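Long-range contacts in putative lipoprotein (Bacteroides thetaiotaomicron, PDB 4Q1Z), which is of unknown function but, as a putative lipoprotein of the DUF4876 family built from two beta-rich domains, is probably anchored to a membrane through lipid: residues 21-26 against 71-76; 82-87 against 94-99; 106-111 against 132-137; 143-148 against 182-187; 178-183 against 241-246. One frame throughout, in Å; residues are numbered along the deposited sequence. Where two conformers were deposited one is given.

Contact 1 (21-26 against 71-76); sequences VENIST and IDTENN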
# COMPACT_ATOMS: atom_id res chain seq x y z
N VAL A 21 -9.62 -19.47 -8.24
CA VAL A 21 -9.14 -18.27 -8.95
C VAL A 21 -9.23 -18.54 -10.45
O VAL A 21 -8.82 -19.61 -10.91
CB VAL A 21 -7.72 -17.85 -8.51
CG1 VAL A 21 -7.16 -16.74 -9.39
CG2 VAL A 21 -7.69 -17.43 -7.05
N GLU A 22 -9.79 -17.58 -11.20
CA GLU A 22 -10.00 -17.63 -12.65
C GLU A 22 -8.81 -17.10 -13.45
O GLU A 22 -8.12 -16.18 -13.01
CB GLU A 22 -11.25 -16.80 -13.03
CG GLU A 22 -12.60 -17.44 -12.69
CD GLU A 22 -13.84 -16.59 -12.86
OE1 GLU A 22 -13.78 -15.50 -13.48
OE2 GLU A 22 -14.91 -17.03 -12.38
N ASN A 23 -8.62 -17.65 -14.68
CA ASN A 23 -7.61 -17.27 -15.67
C ASN A 23 -6.21 -17.21 -15.07
O ASN A 23 -5.50 -16.22 -15.29
CB ASN A 23 -7.97 -15.93 -16.32
CG ASN A 23 -9.33 -15.89 -16.96
OD1 ASN A 23 -9.63 -16.64 -17.90
ND2 ASN A 23 -10.19 -14.99 -16.49
N ILE A 24 -5.81 -18.25 -14.32
CA ILE A 24 -4.50 -18.32 -13.66
C ILE A 24 -3.38 -18.34 -14.72
O ILE A 24 -3.44 -19.11 -15.68
CB ILE A 24 -4.43 -19.56 -12.72
CG1 ILE A 24 -5.45 -19.43 -11.58
CG2 ILE A 24 -2.99 -19.81 -12.18
CD1 ILE A 24 -5.80 -20.72 -11.01
N SER A 25 -2.36 -17.48 -14.53
CA SER A 25 -1.20 -17.37 -15.41
C SER A 25 0.03 -18.08 -14.81
O SER A 25 0.81 -18.69 -15.54
CB SER A 25 -0.88 -15.90 -15.68
OG SER A 25 -0.37 -15.70 -16.98
N THR A 26 0.20 -17.99 -13.47
CA THR A 26 1.32 -18.56 -12.72
C THR A 26 0.86 -19.10 -11.37
O THR A 26 -0.02 -18.52 -10.75
CB THR A 26 2.40 -17.47 -12.43
OG1 THR A 26 2.46 -16.49 -13.46
CG2 THR A 26 3.79 -18.05 -12.17
N ILE A 71 -1.20 -15.78 -9.94
CA ILE A 71 -1.22 -14.51 -10.67
C ILE A 71 -2.11 -14.76 -11.89
O ILE A 71 -1.88 -15.73 -12.60
CB ILE A 71 0.20 -13.99 -11.02
CG1 ILE A 71 0.96 -13.57 -9.75
CG2 ILE A 71 0.13 -12.79 -11.98
CD1 ILE A 71 1.84 -14.62 -9.17
N ASP A 72 -3.16 -13.94 -12.10
CA ASP A 72 -4.04 -14.17 -13.24
C ASP A 72 -3.50 -13.45 -14.49
O ASP A 72 -2.42 -12.84 -14.44
CB ASP A 72 -5.53 -13.85 -12.93
CG ASP A 72 -6.05 -12.42 -12.85
OD1 ASP A 72 -5.27 -11.48 -13.08
OD2 ASP A 72 -7.27 -12.25 -12.59
N THR A 73 -4.21 -13.58 -15.63
CA THR A 73 -3.79 -13.03 -16.93
C THR A 73 -3.73 -11.50 -16.94
O THR A 73 -3.05 -10.95 -17.81
CB THR A 73 -4.70 -13.53 -18.04
OG1 THR A 73 -6.07 -13.40 -17.65
CG2 THR A 73 -4.39 -14.96 -18.43
N GLU A 74 -4.39 -10.83 -15.97
CA GLU A 74 -4.43 -9.38 -15.82
C GLU A 74 -3.46 -8.89 -14.73
O GLU A 74 -3.57 -7.74 -14.27
CB GLU A 74 -5.87 -8.92 -15.49
CG GLU A 74 -6.82 -8.92 -16.68
CD GLU A 74 -8.25 -9.26 -16.31
OE1 GLU A 74 -8.51 -10.44 -15.98
OE2 GLU A 74 -9.10 -8.35 -16.33
N ASN A 75 -2.49 -9.77 -14.34
CA ASN A 75 -1.45 -9.51 -13.34
C ASN A 75 -2.08 -9.23 -11.94
O ASN A 75 -1.52 -8.46 -11.14
CB ASN A 75 -0.50 -8.37 -13.78
CG ASN A 75 0.18 -8.58 -15.12
OD1 ASN A 75 0.88 -9.57 -15.36
ND2 ASN A 75 0.04 -7.61 -16.02
N ASN A 76 -3.23 -9.88 -11.62
CA ASN A 76 -3.84 -9.74 -10.30
C ASN A 76 -3.22 -10.81 -9.42
O ASN A 76 -3.06 -11.94 -9.86
CB ASN A 76 -5.36 -9.86 -10.31
CG ASN A 76 -6.04 -8.77 -11.07
OD1 ASN A 76 -5.80 -7.57 -10.86
ND2 ASN A 76 -6.91 -9.17 -11.97

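Contact 2 (82-87 against 94-99); sequences GNSVNA and SALNIE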
# COMPACT_ATOMS: atom_id res chain seq x y z
N GLY A 82 -5.96 -23.90 0.87
CA GLY A 82 -6.87 -25.03 0.92
C GLY A 82 -6.38 -26.10 1.85
O GLY A 82 -5.22 -26.10 2.24
N ASN A 83 -7.27 -27.01 2.25
CA ASN A 83 -6.91 -28.14 3.10
C ASN A 83 -7.90 -29.28 2.97
O ASN A 83 -9.01 -29.12 2.47
CB ASN A 83 -6.73 -27.75 4.57
CG ASN A 83 -7.93 -27.18 5.25
OD1 ASN A 83 -8.85 -27.91 5.64
ND2 ASN A 83 -7.90 -25.88 5.50
N SER A 84 -7.46 -30.46 3.38
CA SER A 84 -8.19 -31.71 3.45
C SER A 84 -7.78 -32.31 4.78
O SER A 84 -6.61 -32.67 4.96
CB SER A 84 -7.84 -32.61 2.27
OG SER A 84 -9.00 -33.18 1.67
N VAL A 85 -8.70 -32.27 5.75
CA VAL A 85 -8.43 -32.74 7.11
C VAL A 85 -8.66 -34.24 7.21
O VAL A 85 -9.70 -34.74 6.77
CB VAL A 85 -9.23 -31.96 8.18
CG1 VAL A 85 -8.67 -32.22 9.58
CG2 VAL A 85 -9.24 -30.46 7.88
N ASN A 86 -7.66 -34.94 7.78
CA ASN A 86 -7.59 -36.38 8.05
C ASN A 86 -8.07 -37.22 6.84
O ASN A 86 -9.04 -37.98 6.93
CB ASN A 86 -8.36 -36.73 9.34
CG ASN A 86 -7.84 -36.05 10.60
OD1 ASN A 86 -6.77 -35.38 10.62
ND2 ASN A 86 -8.59 -36.19 11.68
N ALA A 87 -7.35 -37.07 5.72
CA ALA A 87 -7.59 -37.81 4.48
C ALA A 87 -7.11 -39.26 4.63
O ALA A 87 -6.11 -39.49 5.32
CB ALA A 87 -6.88 -37.13 3.32
N SER A 94 -3.88 -43.69 -4.71
CA SER A 94 -5.06 -43.05 -4.12
C SER A 94 -5.15 -41.59 -4.56
O SER A 94 -4.14 -40.88 -4.53
CB SER A 94 -5.01 -43.13 -2.60
OG SER A 94 -5.85 -44.14 -2.07
N ALA A 95 -6.33 -41.15 -5.02
CA ALA A 95 -6.56 -39.79 -5.50
C ALA A 95 -7.22 -38.92 -4.43
O ALA A 95 -8.18 -39.35 -3.78
CB ALA A 95 -7.42 -39.83 -6.75
N LEU A 96 -6.69 -37.69 -4.25
CA LEU A 96 -7.17 -36.72 -3.26
C LEU A 96 -7.47 -35.38 -3.92
O LEU A 96 -6.65 -34.87 -4.70
CB LEU A 96 -6.14 -36.55 -2.13
CG LEU A 96 -6.49 -35.58 -0.98
CD1 LEU A 96 -7.77 -36.00 -0.24
CD2 LEU A 96 -5.34 -35.49 -0.01
N ASN A 97 -8.66 -34.82 -3.60
CA ASN A 97 -9.12 -33.55 -4.14
C ASN A 97 -9.19 -32.50 -3.05
O ASN A 97 -9.81 -32.73 -2.00
CB ASN A 97 -10.47 -33.71 -4.82
CG ASN A 97 -10.47 -34.72 -5.94
OD1 ASN A 97 -9.95 -34.47 -7.03
ND2 ASN A 97 -11.05 -35.90 -5.69
N ILE A 98 -8.50 -31.37 -3.28
CA ILE A 98 -8.43 -30.21 -2.38
C ILE A 98 -9.05 -29.02 -3.06
O ILE A 98 -8.64 -28.66 -4.16
CB ILE A 98 -6.98 -29.83 -1.92
CG1 ILE A 98 -5.96 -31.01 -1.86
CG2 ILE A 98 -7.00 -28.95 -0.66
CD1 ILE A 98 -6.08 -31.94 -0.71
N GLU A 99 -10.00 -28.39 -2.39
CA GLU A 99 -10.60 -27.15 -2.87
C GLU A 99 -9.71 -26.02 -2.43
O GLU A 99 -9.46 -25.88 -1.24
CB GLU A 99 -12.00 -27.01 -2.31
CG GLU A 99 -12.82 -25.93 -2.98
CD GLU A 99 -14.20 -25.91 -2.38
OE1 GLU A 99 -14.85 -26.99 -2.32
OE2 GLU A 99 -14.59 -24.83 -1.88
O HOH W 1 -10.83 -29.76 0.29
O HOH W 2 -10.06 -26.65 1.12

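Contact 3 (106-111 against 132-137); sequences SPLIFK and YEIYNN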
# COMPACT_ATOMS: atom_id res chain seq x y z
N SER A 106 -3.59 -6.84 -3.08
CA SER A 106 -2.96 -5.64 -3.65
C SER A 106 -1.50 -5.59 -3.18
O SER A 106 -1.24 -5.59 -1.98
CB SER A 106 -3.73 -4.38 -3.29
OG SER A 106 -3.31 -3.34 -4.16
N PRO A 107 -0.53 -5.71 -4.11
CA PRO A 107 0.87 -5.84 -3.72
C PRO A 107 1.51 -4.75 -2.80
O PRO A 107 2.21 -5.12 -1.84
CB PRO A 107 1.59 -5.87 -5.07
CG PRO A 107 0.59 -5.33 -6.07
CD PRO A 107 -0.69 -5.83 -5.57
N LEU A 108 1.37 -3.44 -3.13
CA LEU A 108 2.01 -2.40 -2.34
C LEU A 108 1.00 -1.35 -1.99
O LEU A 108 0.56 -0.59 -2.85
CB LEU A 108 3.20 -1.82 -3.12
CG LEU A 108 4.06 -0.79 -2.39
CD1 LEU A 108 4.81 -1.42 -1.24
CD2 LEU A 108 4.92 -0.03 -3.37
N ILE A 109 0.59 -1.34 -0.71
CA ILE A 109 -0.51 -0.47 -0.28
C ILE A 109 -0.15 0.47 0.88
O ILE A 109 0.86 0.28 1.57
CB ILE A 109 -1.78 -1.32 0.09
CG1 ILE A 109 -1.51 -2.54 1.01
CG2 ILE A 109 -2.50 -1.79 -1.17
CD1 ILE A 109 -1.47 -2.29 2.57
N PHE A 110 -1.00 1.50 1.07
CA PHE A 110 -0.99 2.47 2.18
C PHE A 110 -1.55 1.75 3.38
O PHE A 110 -2.74 1.41 3.39
CB PHE A 110 -1.85 3.71 1.83
CG PHE A 110 -1.17 4.78 0.98
CD1 PHE A 110 -0.18 5.60 1.53
CD2 PHE A 110 -1.57 5.01 -0.33
CE1 PHE A 110 0.44 6.59 0.75
CE2 PHE A 110 -0.95 6.00 -1.10
CZ PHE A 110 0.05 6.78 -0.56
N LYS A 111 -0.71 1.43 4.36
CA LYS A 111 -1.14 0.66 5.55
C LYS A 111 -1.78 1.58 6.65
O LYS A 111 -2.79 1.22 7.27
CB LYS A 111 0.07 -0.10 6.11
CG LYS A 111 -0.24 -1.08 7.21
CD LYS A 111 1.03 -1.80 7.64
CE LYS A 111 0.99 -2.23 9.08
NZ LYS A 111 0.88 -1.08 10.00
N TYR A 132 3.02 8.58 6.38
CA TYR A 132 2.46 7.63 5.41
C TYR A 132 3.23 6.35 5.52
O TYR A 132 4.44 6.36 5.32
CB TYR A 132 2.59 8.21 3.97
CG TYR A 132 2.17 9.66 3.85
CD1 TYR A 132 3.08 10.69 4.06
CD2 TYR A 132 0.84 10.00 3.63
CE1 TYR A 132 2.69 12.02 4.03
CE2 TYR A 132 0.43 11.33 3.61
CZ TYR A 132 1.36 12.34 3.79
OH TYR A 132 0.97 13.65 3.73
N GLU A 133 2.56 5.26 5.90
CA GLU A 133 3.21 3.97 6.04
C GLU A 133 2.72 3.06 4.91
O GLU A 133 1.53 2.83 4.77
CB GLU A 133 2.98 3.38 7.42
CG GLU A 133 3.65 2.04 7.64
CD GLU A 133 3.58 1.47 9.04
OE1 GLU A 133 3.41 2.25 10.00
OE2 GLU A 133 3.68 0.23 9.17
N ILE A 134 3.68 2.62 4.09
CA ILE A 134 3.61 1.77 2.89
C ILE A 134 4.00 0.36 3.32
O ILE A 134 4.98 0.22 4.04
CB ILE A 134 4.58 2.43 1.85
CG1 ILE A 134 3.97 3.68 1.24
CG2 ILE A 134 5.15 1.50 0.79
CD1 ILE A 134 2.52 3.48 0.89
N TYR A 135 3.24 -0.67 2.92
CA TYR A 135 3.47 -2.07 3.31
C TYR A 135 3.58 -3.00 2.10
O TYR A 135 2.81 -2.88 1.15
CB TYR A 135 2.31 -2.53 4.23
CG TYR A 135 2.37 -3.95 4.78
CD1 TYR A 135 3.14 -4.25 5.91
CD2 TYR A 135 1.54 -4.95 4.28
CE1 TYR A 135 3.15 -5.53 6.46
CE2 TYR A 135 1.55 -6.24 4.82
CZ TYR A 135 2.34 -6.52 5.92
OH TYR A 135 2.35 -7.79 6.47
N ASN A 136 4.54 -3.94 2.16
CA ASN A 136 4.68 -4.97 1.13
C ASN A 136 3.70 -6.06 1.51
O ASN A 136 3.96 -6.85 2.44
CB ASN A 136 6.10 -5.47 0.99
CG ASN A 136 6.29 -6.52 -0.09
OD1 ASN A 136 5.34 -7.07 -0.66
ND2 ASN A 136 7.54 -6.82 -0.42
N ASN A 137 2.53 -6.04 0.85
CA ASN A 137 1.41 -6.95 1.07
C ASN A 137 1.49 -8.21 0.15
O ASN A 137 0.67 -9.12 0.27
CB ASN A 137 0.12 -6.16 0.82
CG ASN A 137 -1.10 -6.60 1.56
OD1 ASN A 137 -1.08 -6.86 2.77
ND2 ASN A 137 -2.21 -6.61 0.85

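Contact 4 (143-148 against 182-187); sequences YLDGIY and PGNGTE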
# COMPACT_ATOMS: atom_id res chain seq x y z
N TYR A 143 10.99 -3.69 -5.00
CA TYR A 143 11.96 -2.61 -4.87
C TYR A 143 11.27 -1.27 -4.96
O TYR A 143 10.60 -0.98 -5.95
CB TYR A 143 13.07 -2.73 -5.91
CG TYR A 143 14.00 -3.88 -5.61
CD1 TYR A 143 15.11 -3.71 -4.79
CD2 TYR A 143 13.78 -5.14 -6.15
CE1 TYR A 143 15.99 -4.75 -4.53
CE2 TYR A 143 14.65 -6.20 -5.89
CZ TYR A 143 15.75 -6.00 -5.08
OH TYR A 143 16.60 -7.05 -4.80
N LEU A 144 11.44 -0.45 -3.92
CA LEU A 144 10.82 0.88 -3.84
C LEU A 144 11.48 1.91 -4.75
O LEU A 144 10.89 2.95 -5.01
CB LEU A 144 10.86 1.42 -2.40
CG LEU A 144 9.99 0.73 -1.37
CD1 LEU A 144 10.39 1.19 -0.00
CD2 LEU A 144 8.50 1.01 -1.61
N ASP A 145 12.68 1.63 -5.25
CA ASP A 145 13.45 2.55 -6.09
C ASP A 145 12.63 3.19 -7.21
O ASP A 145 12.03 2.49 -8.02
CB ASP A 145 14.66 1.83 -6.69
CG ASP A 145 15.53 1.15 -5.68
OD1 ASP A 145 14.99 0.43 -4.83
OD2 ASP A 145 16.76 1.34 -5.74
N GLY A 146 12.62 4.51 -7.24
CA GLY A 146 11.95 5.29 -8.28
C GLY A 146 10.44 5.27 -8.34
O GLY A 146 9.88 5.79 -9.31
N ILE A 147 9.77 4.64 -7.34
CA ILE A 147 8.31 4.63 -7.24
C ILE A 147 7.94 6.05 -6.82
O ILE A 147 8.68 6.69 -6.06
CB ILE A 147 7.78 3.53 -6.28
CG1 ILE A 147 7.82 2.15 -6.99
CG2 ILE A 147 6.36 3.83 -5.79
CD1 ILE A 147 7.55 1.00 -6.12
N TYR A 148 6.83 6.57 -7.37
CA TYR A 148 6.36 7.92 -7.12
C TYR A 148 5.32 7.99 -6.05
O TYR A 148 4.58 7.04 -5.83
CB TYR A 148 5.78 8.50 -8.41
CG TYR A 148 6.79 8.70 -9.50
CD1 TYR A 148 7.08 7.69 -10.41
CD2 TYR A 148 7.46 9.92 -9.64
CE1 TYR A 148 8.02 7.87 -11.41
CE2 TYR A 148 8.41 10.11 -10.63
CZ TYR A 148 8.69 9.08 -11.52
OH TYR A 148 9.63 9.26 -12.51
N PRO A 182 14.46 7.71 -4.08
CA PRO A 182 15.77 7.63 -4.77
C PRO A 182 16.16 6.15 -5.03
O PRO A 182 15.35 5.24 -4.79
CB PRO A 182 16.72 8.31 -3.77
CG PRO A 182 16.10 8.10 -2.45
CD PRO A 182 14.62 8.01 -2.64
N GLY A 183 17.36 5.90 -5.53
CA GLY A 183 17.83 4.54 -5.80
C GLY A 183 17.97 4.20 -7.27
O GLY A 183 17.16 4.63 -8.10
N ASN A 184 19.00 3.39 -7.58
CA ASN A 184 19.39 2.95 -8.93
C ASN A 184 18.44 1.89 -9.52
O ASN A 184 18.42 1.69 -10.73
CB ASN A 184 20.85 2.40 -8.92
CG ASN A 184 21.02 0.98 -8.39
OD1 ASN A 184 20.44 0.57 -7.36
ND2 ASN A 184 21.82 0.17 -9.08
N GLY A 185 17.70 1.20 -8.65
CA GLY A 185 16.77 0.14 -9.03
C GLY A 185 16.73 -1.02 -8.06
O GLY A 185 15.73 -1.73 -7.99
N THR A 186 17.82 -1.22 -7.30
CA THR A 186 17.95 -2.34 -6.37
C THR A 186 18.42 -1.90 -4.95
O THR A 186 18.67 -2.76 -4.09
CB THR A 186 18.91 -3.39 -6.96
OG1 THR A 186 20.08 -2.74 -7.49
CG2 THR A 186 18.22 -4.28 -8.02
N GLU A 187 18.48 -0.59 -4.70
CA GLU A 187 18.90 -0.04 -3.41
C GLU A 187 17.84 -0.17 -2.29
O GLU A 187 18.22 -0.39 -1.14
CB GLU A 187 19.31 1.44 -3.55
CG GLU A 187 20.66 1.66 -4.20
CD GLU A 187 20.94 3.10 -4.58
OE1 GLU A 187 21.14 3.93 -3.67
OE2 GLU A 187 20.96 3.39 -5.80

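Contact 5 (178-183 against 241-246); sequences VWKFPG and QHVFYQ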
# COMPACT_ATOMS: atom_id res chain seq x y z
N VAL A 178 4.52 15.97 -6.68
CA VAL A 178 5.01 14.61 -6.99
C VAL A 178 6.45 14.47 -6.45
O VAL A 178 7.28 15.36 -6.62
CB VAL A 178 4.95 14.25 -8.52
CG1 VAL A 178 5.20 12.77 -8.75
CG2 VAL A 178 3.64 14.71 -9.19
N TRP A 179 6.69 13.36 -5.76
CA TRP A 179 7.98 12.93 -5.22
C TRP A 179 8.26 11.54 -5.75
O TRP A 179 7.35 10.87 -6.24
CB TRP A 179 7.98 12.90 -3.67
CG TRP A 179 7.64 14.18 -2.98
CD1 TRP A 179 6.38 14.65 -2.68
CD2 TRP A 179 8.56 15.12 -2.41
NE1 TRP A 179 6.48 15.85 -2.03
CE2 TRP A 179 7.81 16.14 -1.80
CE3 TRP A 179 9.97 15.19 -2.35
CZ2 TRP A 179 8.41 17.20 -1.10
CZ3 TRP A 179 10.56 16.28 -1.72
CH2 TRP A 179 9.79 17.26 -1.09
N LYS A 180 9.51 11.10 -5.64
CA LYS A 180 9.89 9.73 -5.97
C LYS A 180 10.91 9.22 -4.98
O LYS A 180 11.60 9.99 -4.32
CB LYS A 180 10.35 9.54 -7.43
CG LYS A 180 11.74 10.02 -7.80
CD LYS A 180 12.01 9.65 -9.24
CE LYS A 180 13.23 10.33 -9.79
NZ LYS A 180 13.54 9.87 -11.16
N PHE A 181 11.00 7.91 -4.86
CA PHE A 181 12.01 7.32 -4.01
C PHE A 181 13.33 7.41 -4.77
O PHE A 181 13.34 7.18 -5.99
CB PHE A 181 11.65 5.85 -3.69
CG PHE A 181 10.56 5.65 -2.67
CD1 PHE A 181 10.86 5.57 -1.31
CD2 PHE A 181 9.23 5.50 -3.06
CE1 PHE A 181 9.86 5.36 -0.36
CE2 PHE A 181 8.22 5.26 -2.10
CZ PHE A 181 8.55 5.22 -0.76
N PRO A 182 14.46 7.71 -4.08
CA PRO A 182 15.77 7.63 -4.77
C PRO A 182 16.16 6.15 -5.03
O PRO A 182 15.35 5.24 -4.79
CB PRO A 182 16.72 8.31 -3.77
CG PRO A 182 16.10 8.10 -2.45
CD PRO A 182 14.62 8.01 -2.64
N GLY A 183 17.36 5.90 -5.53
CA GLY A 183 17.83 4.54 -5.80
C GLY A 183 17.97 4.20 -7.27
O GLY A 183 17.16 4.63 -8.10
N GLN A 241 12.97 12.25 -3.44
CA GLN A 241 13.39 13.13 -4.55
C GLN A 241 12.19 13.97 -5.02
O GLN A 241 11.12 13.41 -5.33
CB GLN A 241 13.93 12.31 -5.71
CG GLN A 241 15.43 12.06 -5.72
CD GLN A 241 15.79 11.36 -7.01
OE1 GLN A 241 15.94 10.13 -7.06
NE2 GLN A 241 15.85 12.10 -8.11
N HIS A 242 12.34 15.31 -5.06
CA HIS A 242 11.25 16.17 -5.54
C HIS A 242 11.16 16.04 -7.06
O HIS A 242 12.20 16.06 -7.74
CB HIS A 242 11.46 17.62 -5.12
CG HIS A 242 10.25 18.48 -5.38
ND1 HIS A 242 10.19 19.31 -6.49
CD2 HIS A 242 9.09 18.56 -4.71
CE1 HIS A 242 9.00 19.89 -6.42
NE2 HIS A 242 8.32 19.49 -5.36
N VAL A 243 9.92 15.88 -7.58
CA VAL A 243 9.67 15.67 -9.00
C VAL A 243 8.93 16.85 -9.63
O VAL A 243 9.39 17.34 -10.66
CB VAL A 243 8.94 14.33 -9.28
CG1 VAL A 243 8.56 14.20 -10.75
CG2 VAL A 243 9.79 13.14 -8.85
N PHE A 244 7.77 17.24 -9.09
CA PHE A 244 6.94 18.25 -9.72
C PHE A 244 6.14 19.06 -8.74
O PHE A 244 5.57 18.51 -7.81
CB PHE A 244 5.96 17.57 -10.72
CG PHE A 244 4.88 18.44 -11.34
CD1 PHE A 244 3.73 18.77 -10.63
CD2 PHE A 244 4.97 18.85 -12.67
CE1 PHE A 244 2.73 19.55 -11.21
CE2 PHE A 244 3.94 19.58 -13.26
CZ PHE A 244 2.85 19.95 -12.52
N TYR A 245 6.06 20.36 -9.00
CA TYR A 245 5.25 21.33 -8.28
C TYR A 245 5.09 22.49 -9.21
O TYR A 245 6.09 22.99 -9.72
CB TYR A 245 5.83 21.75 -6.92
CG TYR A 245 4.90 22.64 -6.13
CD1 TYR A 245 3.66 22.17 -5.69
CD2 TYR A 245 5.24 23.96 -5.85
CE1 TYR A 245 2.78 23.00 -4.98
CE2 TYR A 245 4.36 24.80 -5.14
CZ TYR A 245 3.14 24.30 -4.70
OH TYR A 245 2.27 25.10 -3.98
N GLN A 246 3.83 22.83 -9.51
CA GLN A 246 3.38 23.94 -10.35
C GLN A 246 4.14 24.04 -11.71
O GLN A 246 4.57 25.12 -12.12
CB GLN A 246 3.43 25.25 -9.55
CG GLN A 246 2.35 25.27 -8.48
CD GLN A 246 2.29 26.51 -7.65
OE1 GLN A 246 3.14 27.40 -7.72
NE2 GLN A 246 1.23 26.60 -6.84

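Contact 1 (21-26 against 71-76)
The carbonyl O of Ile71 takes two backbone N-H groups from consecutive residues of 21-26. Ser25 N is 2.6 Å from Ile71 O and Thr26 N is 3.2 Å from the same oxygen, and both donors lie in the carbonyl plane. Ile71 N returns a bond to Thr26 O. The register slips by one residue, and Ser25 and Thr26 both sit opposite Ile71. Beyond the slip, Thr73 N reaches Asn23 O at 3.0 Å. Side chains add little. Thr73 OG1 lies between its backbone N and carbonyl carbon (chi1 47°). From there it meets Asn23 CB at 3.4 Å. The side chains of Thr26 and Ile71 lie side by side, Thr26 OG1 4.2 Å from Ile71 CB. Asp72 puts CB against Asn23 O at 3.3 Å and turns its carboxylate back into its own loop. OD1 accepts Glu74 N and Asn76 N from opposite faces of its plane, the first bond closing an Asx turn. OD2 takes Asn76 ND2 on the syn side and bonds Tyr78 OH. These bonds span the type I turn Asp72-Asn75 and probably steady it. The pairing is a classic beta bulge, at the ends of antiparallel strands 24-35 and 60-72 of the N-terminal sheet.

Contact 2 (82-87 against 94-99)
Ser84 points its side chain at strand 95-99 and meets two aliphatic tips there. Its CB is 3.5 Å from Ile98 CD1, and its OG is 3.6 Å from Leu96 CD1. The leucine has CG anti to the backbone N (chi1 -179°), and its CD1 meets both Ser84 OG and Ala87 CB, the latter at 3.8 Å. Leu96 CD2 lies 4.0 Å from the same Ala87 CB. Ile98 splits its branches. CG2 is anti to its backbone N and packs on the backbone of Asn83, 3.5 Å from Asn83 N. CD1 goes to the serine instead. Gly82 passes close to Glu99 O, and a CB on it would clash with that oxygen. The backbones do not bond directly here. Two waters fill in: water 1 donates to Asn83 O and accepts from Glu99 N, while water 2 accepts from Asn83 N and donates to Glu99 O at 2.6 Å. On the far flanks, strand 77-89 pairs with strand 60-72, and Ile98 packs on Val15 and Leu17 of strand 11-19. The chain turns a corner at Val85 and Asn86. The contact belongs to the beta hairpin of strands 77-89 and 95-105, its two arms splayed and bridged by water.

Contact 3 (106-111 against 132-137)
Lys111 NZ and Ser195 OG both hold Glu133 OE2. The lysine forms a salt bridge of 3.2 Å from NZ to Glu133 OE2, well above the carboxylate plane. NZ is also bonded to Arg388 O, and Glu133 OE1 accepts Arg387 N. The setting is an antiparallel pair of strands, 108-114 and 131-136, inside the large mixed sheet of the C-terminal domain, between strands 195-199 and 344-347. Lys111 CG is anti to the backbone N (chi1 -172°), and the chain bends only at its end. Its CD rests 3.7 Å from Tyr135 CD1. An alanine at Lys111 would probably leave Glu133 OE2 without its positive partner in a buried setting and Arg388 O without this donor, and open a gap beside the Tyr135 ring.

The backbones bond from Lys111 N to Glu133 O, at 2.7 Å, and both ways between Ile109 and Tyr135. On the side of Leu108, Phe110 and Ile134 the contact is apolar. Ile134 CD1 lies over one face of the Phe110 ring, 3.9 Å from its centroid, while Tyr132 CB sits at the ring's edge. Leu108 CD1 crosses to Ile134 CG2 at 3.6 Å. Ile268 of strand 265-269 packs against Leu108, Phe110 and Ile134. Beyond the strands, Asn137 N donates to Pro107 O, and Asn137 OD1 accepts Tyr368 N. Asn137 ND2 donates to Ser106 O at 3.2 Å, with the acceptor in the plane of the amide.

Contact 4 (143-148 against 182-187)
Pro182 O faces Asp145 CA at 3.5 Å in a CA-H...O contact. Gly183 CA is next, 3.4 Å from Asp145 OD2. A CB on it would clash there, and its backbone angles call for glycine anyway. Asn184 OD1 accepts Thr186 N in an Asx turn, and Asn184 N bonds Glu187 OE2. Gly185 N donates to Asp145 OD2 at 3.1 Å, from above the carboxylate plane. Asp145 CG is anti to its carbonyl carbon (chi1 -54°), which sets it 3.4 Å from Gly185 C. The aspartate's type II beta turn, Leu144 to Ile147, thus lies against the surface loop that holds the Asx turn. Thr186 sets CG2 over one face of the Tyr143 ring, while Thr186 O is 3.4 Å from Tyr143 CE1. Glu187 N gives Asp145 OD2 its shorter bond, 2.8 Å, on the syn side. Asp145 OD1 takes Tyr188 N. An alanine at Asp145 would probably leave the N-H groups of Gly185, Glu187 and Tyr188 without their acceptor and free the loop to shift.

Contact 5 (178-183 against 241-246)
Trp179 has CG anti to its carbonyl carbon (chi1 -57°), and His242 has CG anti to its backbone N (chi1 -170°). With these turns His242 CD2 lies over one face of the indole, 3.9 Å from Trp179 CH2. The two rings meet on one side of an antiparallel strand pair, 177-180 with 238-245, which a classic beta bulge interrupts. The stack is T-shaped, the edge of His242 turned to the face of the Trp179 six-membered ring, centroids 4.9 Å apart and planes at 85°. Ala249 O holds ND1 and Arg177 holds NE2 of the imidazole. Phe225 and Tyr257 also meet the indole.

In the bulge, Val243 and Phe244 both sit opposite Val178. Val178 O accepts Val243 N at 2.9 Å and Phe244 N at 3.1 Å, both from the same face of its plane. Val178 N bonds Phe244 O. Further on, Lys180 and Gln241 exchange two backbone bonds. On the other side of the sheet, Val178 CG2 packs on Phe244 CB at 4.0 Å. The Lys180 chain crosses Val243 at about a right angle, its CG 3.8 Å from Val243 CG2. Tyr148 of the neighbouring strand touches Val178, Lys180 and Val243. At the strand end, Gln241 OE1 lies 3.4 Å from Pro182 CA.

From the N terminus, contact 1 closes first, joining strands 24-35 and 60-72 across 44 residues. Contact 2 follows in the same seven-stranded sheet, with six residues between its segments and its centre about 23 Å from that of contact 1. In the larger sheet, contact 3 joins strands 108-114 and 131-136 near the centre of the chain. Contacts 1 to 4 run in series, none nested. Contact 4 closes the loop from 148 to 182, and contact 5 starts on its closing segment, sharing Pro182 and Gly183. Contact 5 joins strands 177-180 and 238-245 of the larger sheet. Leu108 of contact 3 packs on Leu144 and Ile147 of contact 4. Contacts 2 and 5 lie on opposite sides of the chain's centre.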